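Local atomic coordinates of high-affinity zinc uptake system protein znuA (Streptococcus suis, PDB entry 3MFQ), a protein that probably serves as the metal-binding component of an uptake transporter, capturing zinc and possibly related metal ions outside the cell for import. Residues 148-159 and 267-278. Residues are numbered along the deposited sequence; the frame is centred on the assembly and turned at random.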
# COMPACT_ATOMS: atom_id res chain seq x y z
N LEU A 148 3.33 -16.22 3.38
CA LEU A 148 3.00 -14.96 4.04
C LEU A 148 1.52 -14.87 4.40
O LEU A 148 1.17 -14.48 5.51
CB LEU A 148 3.40 -13.78 3.15
CG LEU A 148 2.99 -12.39 3.67
CD1 LEU A 148 3.57 -12.14 5.05
CD2 LEU A 148 3.42 -11.31 2.69
N HIS A 149 0.66 -15.23 3.45
CA HIS A 149 -0.78 -15.17 3.68
C HIS A 149 -1.18 -16.05 4.86
O HIS A 149 -2.05 -15.68 5.65
CB HIS A 149 -1.55 -15.58 2.43
CG HIS A 149 -3.03 -15.42 2.55
ND1 HIS A 149 -3.70 -14.32 2.06
CD2 HIS A 149 -3.98 -16.21 3.11
CE1 HIS A 149 -5.00 -14.44 2.31
NE2 HIS A 149 -5.19 -15.58 2.95
N ALA A 150 -0.54 -17.20 4.98
CA ALA A 150 -0.81 -18.11 6.09
C ALA A 150 -0.32 -17.51 7.40
O ALA A 150 -0.94 -17.70 8.45
CB ALA A 150 -0.15 -19.46 5.84
N TRP A 151 0.79 -16.78 7.33
CA TRP A 151 1.37 -16.15 8.50
C TRP A 151 0.45 -15.07 9.06
O TRP A 151 0.20 -15.02 10.26
CB TRP A 151 2.73 -15.54 8.15
CG TRP A 151 3.45 -14.91 9.31
CD1 TRP A 151 4.34 -15.52 10.14
CD2 TRP A 151 3.34 -13.56 9.76
NE1 TRP A 151 4.79 -14.63 11.08
CE2 TRP A 151 4.19 -13.41 10.87
CE3 TRP A 151 2.60 -12.45 9.33
CZ2 TRP A 151 4.33 -12.21 11.56
CZ3 TRP A 151 2.74 -11.26 10.01
CH2 TRP A 151 3.60 -11.15 11.11
N VAL A 152 -0.05 -14.22 8.17
CA VAL A 152 -0.94 -13.14 8.56
C VAL A 152 -2.20 -13.69 9.22
O VAL A 152 -2.64 -13.19 10.26
CB VAL A 152 -1.36 -12.28 7.35
CG1 VAL A 152 -2.29 -11.17 7.79
CG2 VAL A 152 -0.13 -11.71 6.67
N GLU A 153 -2.77 -14.72 8.60
CA GLU A 153 -3.96 -15.37 9.13
C GLU A 153 -3.75 -15.86 10.56
O GLU A 153 -4.47 -15.46 11.48
CB GLU A 153 -4.38 -16.54 8.23
CG GLU A 153 -5.08 -16.13 6.95
CD GLU A 153 -6.51 -15.65 7.18
OE1 GLU A 153 -6.92 -15.53 8.35
OE2 GLU A 153 -7.22 -15.40 6.18
N LYS A 154 -2.77 -16.74 10.74
CA LYS A 154 -2.47 -17.27 12.07
C LYS A 154 -2.17 -16.13 13.03
O LYS A 154 -2.53 -16.18 14.21
CB LYS A 154 -1.28 -18.23 12.00
CG LYS A 154 -0.84 -18.79 13.35
CD LYS A 154 0.07 -20.00 13.20
CE LYS A 154 -0.64 -21.17 12.53
NZ LYS A 154 0.30 -22.24 12.08
N GLU A 155 -1.52 -15.09 12.52
CA GLU A 155 -1.12 -13.96 13.35
C GLU A 155 -2.34 -13.15 13.81
O GLU A 155 -2.43 -12.74 14.97
CB GLU A 155 -0.14 -13.07 12.59
CG GLU A 155 0.72 -12.18 13.47
CD GLU A 155 1.84 -12.93 14.16
OE1 GLU A 155 2.07 -14.11 13.83
OE2 GLU A 155 2.50 -12.33 15.04
N LEU A 156 -3.27 -12.92 12.89
CA LEU A 156 -4.46 -12.11 13.17
C LEU A 156 -5.50 -12.86 14.00
O LEU A 156 -6.28 -12.24 14.72
CB LEU A 156 -5.09 -11.64 11.86
CG LEU A 156 -4.73 -10.23 11.38
CD1 LEU A 156 -3.31 -9.87 11.75
CD2 LEU A 156 -4.95 -10.11 9.88
N SER A 157 -5.49 -14.18 13.89
CA SER A 157 -6.49 -15.02 14.55
C SER A 157 -6.51 -14.83 16.06
O SER A 157 -7.35 -15.40 16.75
CB SER A 157 -6.25 -16.49 14.23
OG SER A 157 -5.10 -16.96 14.90
N VAL A 158 -5.58 -14.04 16.57
CA VAL A 158 -5.48 -13.81 18.00
C VAL A 158 -6.28 -12.58 18.43
O VAL A 158 -6.44 -12.32 19.62
CB VAL A 158 -4.01 -13.64 18.44
CG1 VAL A 158 -3.68 -12.17 18.65
CG2 VAL A 158 -3.74 -14.45 19.70
N ILE A 159 -6.80 -11.84 17.46
CA ILE A 159 -7.58 -10.64 17.74
C ILE A 159 -9.08 -10.92 17.77
O ILE A 159 -9.64 -11.42 16.79
CB ILE A 159 -7.28 -9.52 16.73
CG1 ILE A 159 -5.80 -9.15 16.77
CG2 ILE A 159 -8.14 -8.30 17.02
CD1 ILE A 159 -5.42 -8.06 15.80
N ILE A 267 7.25 -8.01 2.07
CA ILE A 267 6.82 -9.01 3.04
C ILE A 267 7.13 -8.56 4.46
O ILE A 267 6.35 -8.82 5.38
CB ILE A 267 7.48 -10.37 2.77
CG1 ILE A 267 7.07 -10.91 1.40
CG2 ILE A 267 7.10 -11.37 3.86
CD1 ILE A 267 7.61 -12.28 1.10
N ASP A 268 8.26 -7.88 4.64
CA ASP A 268 8.63 -7.37 5.96
C ASP A 268 7.74 -6.20 6.36
O ASP A 268 7.29 -6.11 7.50
CB ASP A 268 10.10 -6.97 5.99
CG ASP A 268 11.04 -8.16 5.93
OD1 ASP A 268 10.55 -9.30 6.08
OD2 ASP A 268 12.25 -7.96 5.72
N MET A 269 7.46 -5.32 5.41
CA MET A 269 6.53 -4.22 5.64
C MET A 269 5.19 -4.79 6.08
O MET A 269 4.50 -4.21 6.91
CB MET A 269 6.37 -3.37 4.38
CG MET A 269 5.29 -2.31 4.47
SD MET A 269 3.63 -2.95 4.17
CE MET A 269 3.75 -3.41 2.44
N TYR A 270 4.83 -5.92 5.50
CA TYR A 270 3.55 -6.56 5.80
C TYR A 270 3.53 -7.08 7.23
O TYR A 270 2.60 -6.80 7.99
CB TYR A 270 3.32 -7.72 4.85
CG TYR A 270 1.89 -7.85 4.38
CD1 TYR A 270 0.87 -8.14 5.28
CD2 TYR A 270 1.56 -7.69 3.04
CE1 TYR A 270 -0.42 -8.26 4.86
CE2 TYR A 270 0.26 -7.81 2.61
CZ TYR A 270 -0.73 -8.10 3.53
OH TYR A 270 -2.04 -8.22 3.12
N LYS A 271 4.55 -7.86 7.58
CA LYS A 271 4.65 -8.42 8.92
C LYS A 271 4.65 -7.31 9.95
O LYS A 271 3.96 -7.39 10.96
CB LYS A 271 5.91 -9.27 9.05
CG LYS A 271 5.95 -10.48 8.13
CD LYS A 271 7.22 -11.29 8.34
CE LYS A 271 7.26 -12.50 7.42
NZ LYS A 271 8.51 -13.29 7.61
N HIS A 272 5.45 -6.28 9.69
CA HIS A 272 5.52 -5.12 10.57
C HIS A 272 4.13 -4.56 10.86
O HIS A 272 3.76 -4.33 12.01
CB HIS A 272 6.39 -4.04 9.95
CG HIS A 272 6.32 -2.72 10.66
ND1 HIS A 272 7.23 -2.36 11.63
CD2 HIS A 272 5.46 -1.68 10.54
CE1 HIS A 272 6.93 -1.15 12.08
NE2 HIS A 272 5.86 -0.72 11.44
N ASN A 273 3.35 -4.35 9.80
CA ASN A 273 1.99 -3.86 9.95
C ASN A 273 1.15 -4.79 10.81
O ASN A 273 0.49 -4.35 11.75
CB ASN A 273 1.34 -3.66 8.58
CG ASN A 273 1.83 -2.40 7.88
OD1 ASN A 273 2.68 -1.68 8.39
ND2 ASN A 273 1.27 -2.13 6.70
N VAL A 274 1.19 -6.08 10.49
CA VAL A 274 0.40 -7.08 11.19
C VAL A 274 0.73 -7.16 12.68
O VAL A 274 -0.16 -7.06 13.52
CB VAL A 274 0.56 -8.46 10.56
CG1 VAL A 274 0.00 -9.53 11.47
CG2 VAL A 274 -0.13 -8.50 9.20
N LYS A 275 2.01 -7.34 13.01
CA LYS A 275 2.43 -7.41 14.41
C LYS A 275 1.94 -6.19 15.18
O LYS A 275 1.52 -6.29 16.33
CB LYS A 275 3.95 -7.52 14.52
CG LYS A 275 4.55 -8.85 14.07
CD LYS A 275 6.02 -8.93 14.46
CE LYS A 275 6.68 -10.19 13.90
NZ LYS A 275 8.09 -10.33 14.37
N LEU A 276 2.01 -5.03 14.53
CA LEU A 276 1.64 -3.78 15.16
C LEU A 276 0.17 -3.79 15.56
O LEU A 276 -0.19 -3.35 16.65
CB LEU A 276 1.91 -2.61 14.20
CG LEU A 276 1.81 -1.20 14.79
CD1 LEU A 276 2.79 -1.03 15.94
CD2 LEU A 276 2.06 -0.16 13.72
N MET A 277 -0.67 -4.31 14.67
CA MET A 277 -2.10 -4.35 14.92
C MET A 277 -2.43 -5.28 16.09
O MET A 277 -3.23 -4.93 16.96
CB MET A 277 -2.84 -4.81 13.67
CG MET A 277 -2.58 -3.94 12.46
SD MET A 277 -3.47 -4.52 11.00
CE MET A 277 -2.90 -3.35 9.78
N VAL A 278 -1.82 -6.46 16.10
CA VAL A 278 -2.12 -7.44 17.14
C VAL A 278 -1.74 -6.91 18.51
O VAL A 278 -2.45 -7.13 19.48
CB VAL A 278 -1.41 -8.78 16.89
CG1 VAL A 278 -1.58 -9.21 15.44
CG2 VAL A 278 0.06 -8.69 17.24
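Val-274 plugs into a hole lined by Trp-151, Val-152, Glu-155 and Leu-156, a knobs-into-holes fit where the last turns of helix 131-156 lie beside the middle of helix 266-281. Segments 148-156 and 267-278 run almost parallel, 8° apart, their axes 10.0 Å apart at closest. The two methyls of Val-274 divide the work. CG1, anti to the backbone N (chi1 167°), faces the aliphatic CG of Glu-155 and CD1 of Leu-156, whereas CG2 meets Val-152 CG1 at 3.7 Å. The other methyl of Val-152, CG2, lies against Tyr-270 CE1.

Further apolar contacts extend this seam both ways. Toward the N-terminal end of helix 266-281, Leu-148 CD1 reaches Ile-267 CG2 at 3.8 Å, the side chains passing in opposite senses. In the C-terminal direction, Ile-159, the last residue of the type I beta turn 156-159, rests its CD1 on the backbone of Val-278, 3.6 Å from CA.

The indole of Trp-151 is the main aromatic element. Lys-271 runs across the tryptophan side chain, roughly perpendicular to its length, and lays its CG over one face, a CH-pi contact 3.9 Å from the six-membered ring centroid. Because that lysine is extended beyond CG, NZ comes above the five-membered ring, but at 5.3 Å the cation-pi attraction is weak at most. The opposite face carries Glu-155 OE1, off-centre, and Lys-275 CG sits at the ring edge, 3.9 Å from Trp-151 CH2.

Helix 174-179 adds Phe-176 against Leu-156 and Met-277, whose side chain is about 13 Å from the zinc ion, so the contact lies off the metal site. With no hydrogen bond or salt bridge between the segments, helix 131-156, probably the family's long lobe-linking helix, is held to the C-terminal helix mainly by apolar side chains, lysine methylenes and indole closing the more exposed side.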